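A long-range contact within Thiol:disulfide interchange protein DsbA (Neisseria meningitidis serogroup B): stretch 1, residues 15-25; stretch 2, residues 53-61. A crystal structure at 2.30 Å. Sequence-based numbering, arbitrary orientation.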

# COMPACT_ATOMS: atom_id res chain seq x y z
N PRO A 15 -15.29 1.13 -9.86
CA PRO A 15 -14.80 0.30 -8.75
C PRO A 15 -13.44 -0.34 -9.03
O PRO A 15 -13.15 -0.72 -10.17
CB PRO A 15 -15.88 -0.78 -8.60
CG PRO A 15 -17.05 -0.32 -9.46
CD PRO A 15 -16.43 0.49 -10.54
N ILE A 16 -12.61 -0.47 -8.00
CA ILE A 16 -11.33 -1.17 -8.13
C ILE A 16 -11.54 -2.66 -7.87
O ILE A 16 -12.04 -3.03 -6.81
CB ILE A 16 -10.23 -0.59 -7.19
CG1 ILE A 16 -10.15 0.94 -7.34
CG2 ILE A 16 -8.87 -1.25 -7.49
CD1 ILE A 16 -8.94 1.59 -6.66
N PRO A 17 -11.20 -3.51 -8.86
CA PRO A 17 -11.35 -4.96 -8.69
C PRO A 17 -10.54 -5.48 -7.51
O PRO A 17 -9.33 -5.24 -7.42
CB PRO A 17 -10.80 -5.52 -10.01
CG PRO A 17 -10.90 -4.40 -10.99
CD PRO A 17 -10.66 -3.16 -10.18
N GLN A 18 -11.21 -6.19 -6.61
CA GLN A 18 -10.57 -6.75 -5.42
C GLN A 18 -9.57 -7.85 -5.79
O GLN A 18 -9.72 -8.53 -6.81
CB GLN A 18 -11.60 -7.28 -4.41
CG GLN A 18 -12.42 -6.18 -3.72
CD GLN A 18 -13.19 -6.67 -2.50
OE1 GLN A 18 -13.63 -5.88 -1.68
NE2 GLN A 18 -13.35 -7.98 -2.38
N GLU A 19 -8.55 -8.00 -4.94
CA GLU A 19 -7.59 -9.09 -5.02
C GLU A 19 -8.30 -10.44 -4.85
O GLU A 19 -8.04 -11.39 -5.58
CB GLU A 19 -6.58 -8.91 -3.90
CG GLU A 19 -5.13 -8.89 -4.28
CD GLU A 19 -4.26 -8.34 -3.15
OE1 GLU A 19 -4.60 -8.56 -1.96
OE2 GLU A 19 -3.24 -7.68 -3.45
N GLN A 20 -9.19 -10.50 -3.86
CA GLN A 20 -9.95 -11.70 -3.51
C GLN A 20 -11.43 -11.36 -3.45
O GLN A 20 -11.82 -10.38 -2.83
CB GLN A 20 -9.55 -12.19 -2.12
CG GLN A 20 -8.07 -12.39 -1.85
CD GLN A 20 -7.82 -12.97 -0.47
OE1 GLN A 20 -7.26 -12.30 0.41
NE2 GLN A 20 -8.26 -14.20 -0.26
N SER A 21 -12.27 -12.20 -4.09
CA SER A 21 -13.72 -12.07 -3.96
C SER A 21 -14.23 -12.76 -2.69
O SER A 21 -13.53 -13.58 -2.09
CB SER A 21 -14.43 -12.63 -5.19
OG SER A 21 -14.34 -11.71 -6.26
N GLY A 22 -15.45 -12.40 -2.28
CA GLY A 22 -16.05 -12.99 -1.09
C GLY A 22 -15.71 -12.27 0.20
O GLY A 22 -16.59 -12.04 1.04
N LYS A 23 -14.43 -11.93 0.37
CA LYS A 23 -13.95 -11.08 1.47
C LYS A 23 -14.04 -9.60 1.11
O LYS A 23 -14.24 -9.24 -0.05
CB LYS A 23 -12.51 -11.42 1.85
CG LYS A 23 -12.33 -12.80 2.47
CD LYS A 23 -10.90 -13.28 2.33
CE LYS A 23 -10.85 -14.78 2.02
NZ LYS A 23 -9.46 -15.30 2.19
N ILE A 24 -13.90 -8.75 2.12
CA ILE A 24 -14.00 -7.30 1.97
C ILE A 24 -12.59 -6.72 2.01
O ILE A 24 -11.90 -6.79 3.03
CB ILE A 24 -14.91 -6.66 3.06
CG1 ILE A 24 -16.29 -7.34 3.07
CG2 ILE A 24 -15.08 -5.17 2.83
CD1 ILE A 24 -17.06 -7.15 4.35
N GLU A 25 -12.18 -6.15 0.88
CA GLU A 25 -10.86 -5.54 0.78
C GLU A 25 -10.80 -4.20 1.48
O GLU A 25 -11.73 -3.40 1.43
CB GLU A 25 -10.48 -5.37 -0.69
CG GLU A 25 -9.07 -4.81 -0.95
CD GLU A 25 -8.71 -4.92 -2.43
OE1 GLU A 25 -8.28 -6.03 -2.85
OE2 GLU A 25 -8.87 -3.92 -3.17
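Stretch 2 (53-61) SDAYLRTEH

A short strand pairing often serves as an anchor from which long side chains reach out to organize an irregular loop, and this contact in DsbA is a compact example. Residues 55-61 of stretch 2 form an extended strand, whereas stretch 1 is loop or turn until it becomes a strand at Ile-24 and Glu-25. There the two run parallel, Ile-24 beside Ala-55 (CA to CA 4.6 Å) and Glu-25 beside Tyr-56 (CA to CA 5.2 Å).

Backbone hydrogen bonds fix this register. Ile-24 N donates to Asp-54 O at 2.9 Å, and Tyr-56 N donates to Ile-24 O, also at 2.9 Å, so Ile-24 is held through both its amide and its carbonyl. The side chains of Ile-24 and Ala-55 lie on one face of the sheet, those of Glu-25 and Tyr-56 on the other.

Beyond the pairing, the strand meets the loop through side chains. Tyr-56, with chi1 in the p well, lays its ring over Glu-25, whose CA sits 3.9 Å from the ring centroid in a CH-pi contact. At the ring edge, Lys-23 CB approaches Tyr-56 CD2 to 3.6 Å. The hydroxyl reaches the loop, where Gln-20 N donates to Tyr-56 OH at 2.9 Å; Glu-25 OE1 lies 2.7 Å from the same Tyr-56 OH.

Charge dominates around Arg-58, whose CA-to-CB bond points toward stretch 1 and whose side chain is fully extended. Its NH1 forms a salt bridge with Glu-25 OE2 at 3.1 Å and donates a hydrogen bond to Pro-17 O, likewise 3.1 Å from Arg-58 NH1. Within the strand, Glu-60 OE1 pairs with Arg-58 NE at 2.8 Å, so the guanidinium is also engaged from its own strand. Glu-19 OE2 adds a longer, purely electrostatic bridge, 3.7 Å from Arg-58 NE and well out of the guanidinium plane.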

# COMPACT_ATOMS: atom_id res chain seq x y z
N SER A 53 -13.20 -10.25 10.99
CA SER A 53 -12.60 -11.47 10.43
C SER A 53 -12.71 -11.64 8.90
O SER A 53 -11.86 -12.29 8.30
CB SER A 53 -13.19 -12.71 11.12
OG SER A 53 -12.93 -12.69 12.52
N ASP A 54 -13.76 -11.07 8.30
CA ASP A 54 -14.02 -11.20 6.85
C ASP A 54 -13.45 -10.04 6.01
O ASP A 54 -13.76 -9.90 4.82
CB ASP A 54 -15.53 -11.39 6.60
CG ASP A 54 -16.38 -10.32 7.28
OD1 ASP A 54 -15.84 -9.52 8.07
OD2 ASP A 54 -17.60 -10.29 7.02
N ALA A 55 -12.59 -9.24 6.64
CA ALA A 55 -11.93 -8.12 5.98
C ALA A 55 -10.44 -8.41 5.84
O ALA A 55 -9.87 -9.08 6.70
CB ALA A 55 -12.15 -6.83 6.77
N TYR A 56 -9.83 -7.93 4.76
CA TYR A 56 -8.37 -8.08 4.54
C TYR A 56 -7.70 -6.80 4.04
O TYR A 56 -8.35 -5.90 3.49
CB TYR A 56 -8.05 -9.27 3.61
CG TYR A 56 -8.38 -9.03 2.15
CD1 TYR A 56 -7.40 -8.56 1.26
CD2 TYR A 56 -9.66 -9.26 1.66
CE1 TYR A 56 -7.70 -8.33 -0.09
CE2 TYR A 56 -9.97 -9.03 0.31
CZ TYR A 56 -8.99 -8.57 -0.55
OH TYR A 56 -9.31 -8.35 -1.88
N LEU A 57 -6.39 -6.75 4.24
CA LEU A 57 -5.56 -5.58 3.92
C LEU A 57 -4.79 -5.77 2.61
O LEU A 57 -4.17 -6.82 2.40
CB LEU A 57 -4.56 -5.33 5.06
CG LEU A 57 -4.60 -4.12 6.01
CD1 LEU A 57 -5.83 -3.21 5.89
CD2 LEU A 57 -4.38 -4.57 7.45
N ARG A 58 -4.84 -4.77 1.74
CA ARG A 58 -4.06 -4.73 0.51
C ARG A 58 -3.32 -3.39 0.44
O ARG A 58 -3.88 -2.35 0.79
CB ARG A 58 -4.98 -4.91 -0.72
CG ARG A 58 -4.32 -4.75 -2.11
CD ARG A 58 -5.38 -4.74 -3.20
NE ARG A 58 -4.86 -4.55 -4.55
CZ ARG A 58 -5.63 -4.45 -5.64
NH1 ARG A 58 -6.95 -4.51 -5.54
NH2 ARG A 58 -5.08 -4.29 -6.84
N THR A 59 -2.07 -3.40 -0.01
CA THR A 59 -1.33 -2.16 -0.21
C THR A 59 -0.79 -2.04 -1.63
O THR A 59 -0.41 -3.03 -2.25
CB THR A 59 -0.16 -2.01 0.79
OG1 THR A 59 0.82 -3.03 0.57
CG2 THR A 59 -0.67 -2.08 2.23
N GLU A 60 -0.77 -0.80 -2.15
CA GLU A 60 -0.16 -0.49 -3.44
C GLU A 60 0.70 0.76 -3.32
O GLU A 60 0.27 1.77 -2.74
CB GLU A 60 -1.22 -0.30 -4.52
CG GLU A 60 -2.23 -1.45 -4.65
CD GLU A 60 -1.67 -2.69 -5.34
OE1 GLU A 60 -2.28 -3.77 -5.23
OE2 GLU A 60 -0.64 -2.61 -6.03
N HIS A 61 1.92 0.70 -3.84
CA HIS A 61 2.73 1.92 -3.94
C HIS A 61 2.23 2.83 -5.07
O HIS A 61 2.07 2.41 -6.22
CB HIS A 61 4.22 1.63 -4.09
CG HIS A 61 5.09 2.78 -3.72
ND1 HIS A 61 5.96 2.76 -2.65
CD2 HIS A 61 5.21 4.02 -4.27
CE1 HIS A 61 6.58 3.92 -2.56
NE2 HIS A 61 6.13 4.70 -3.52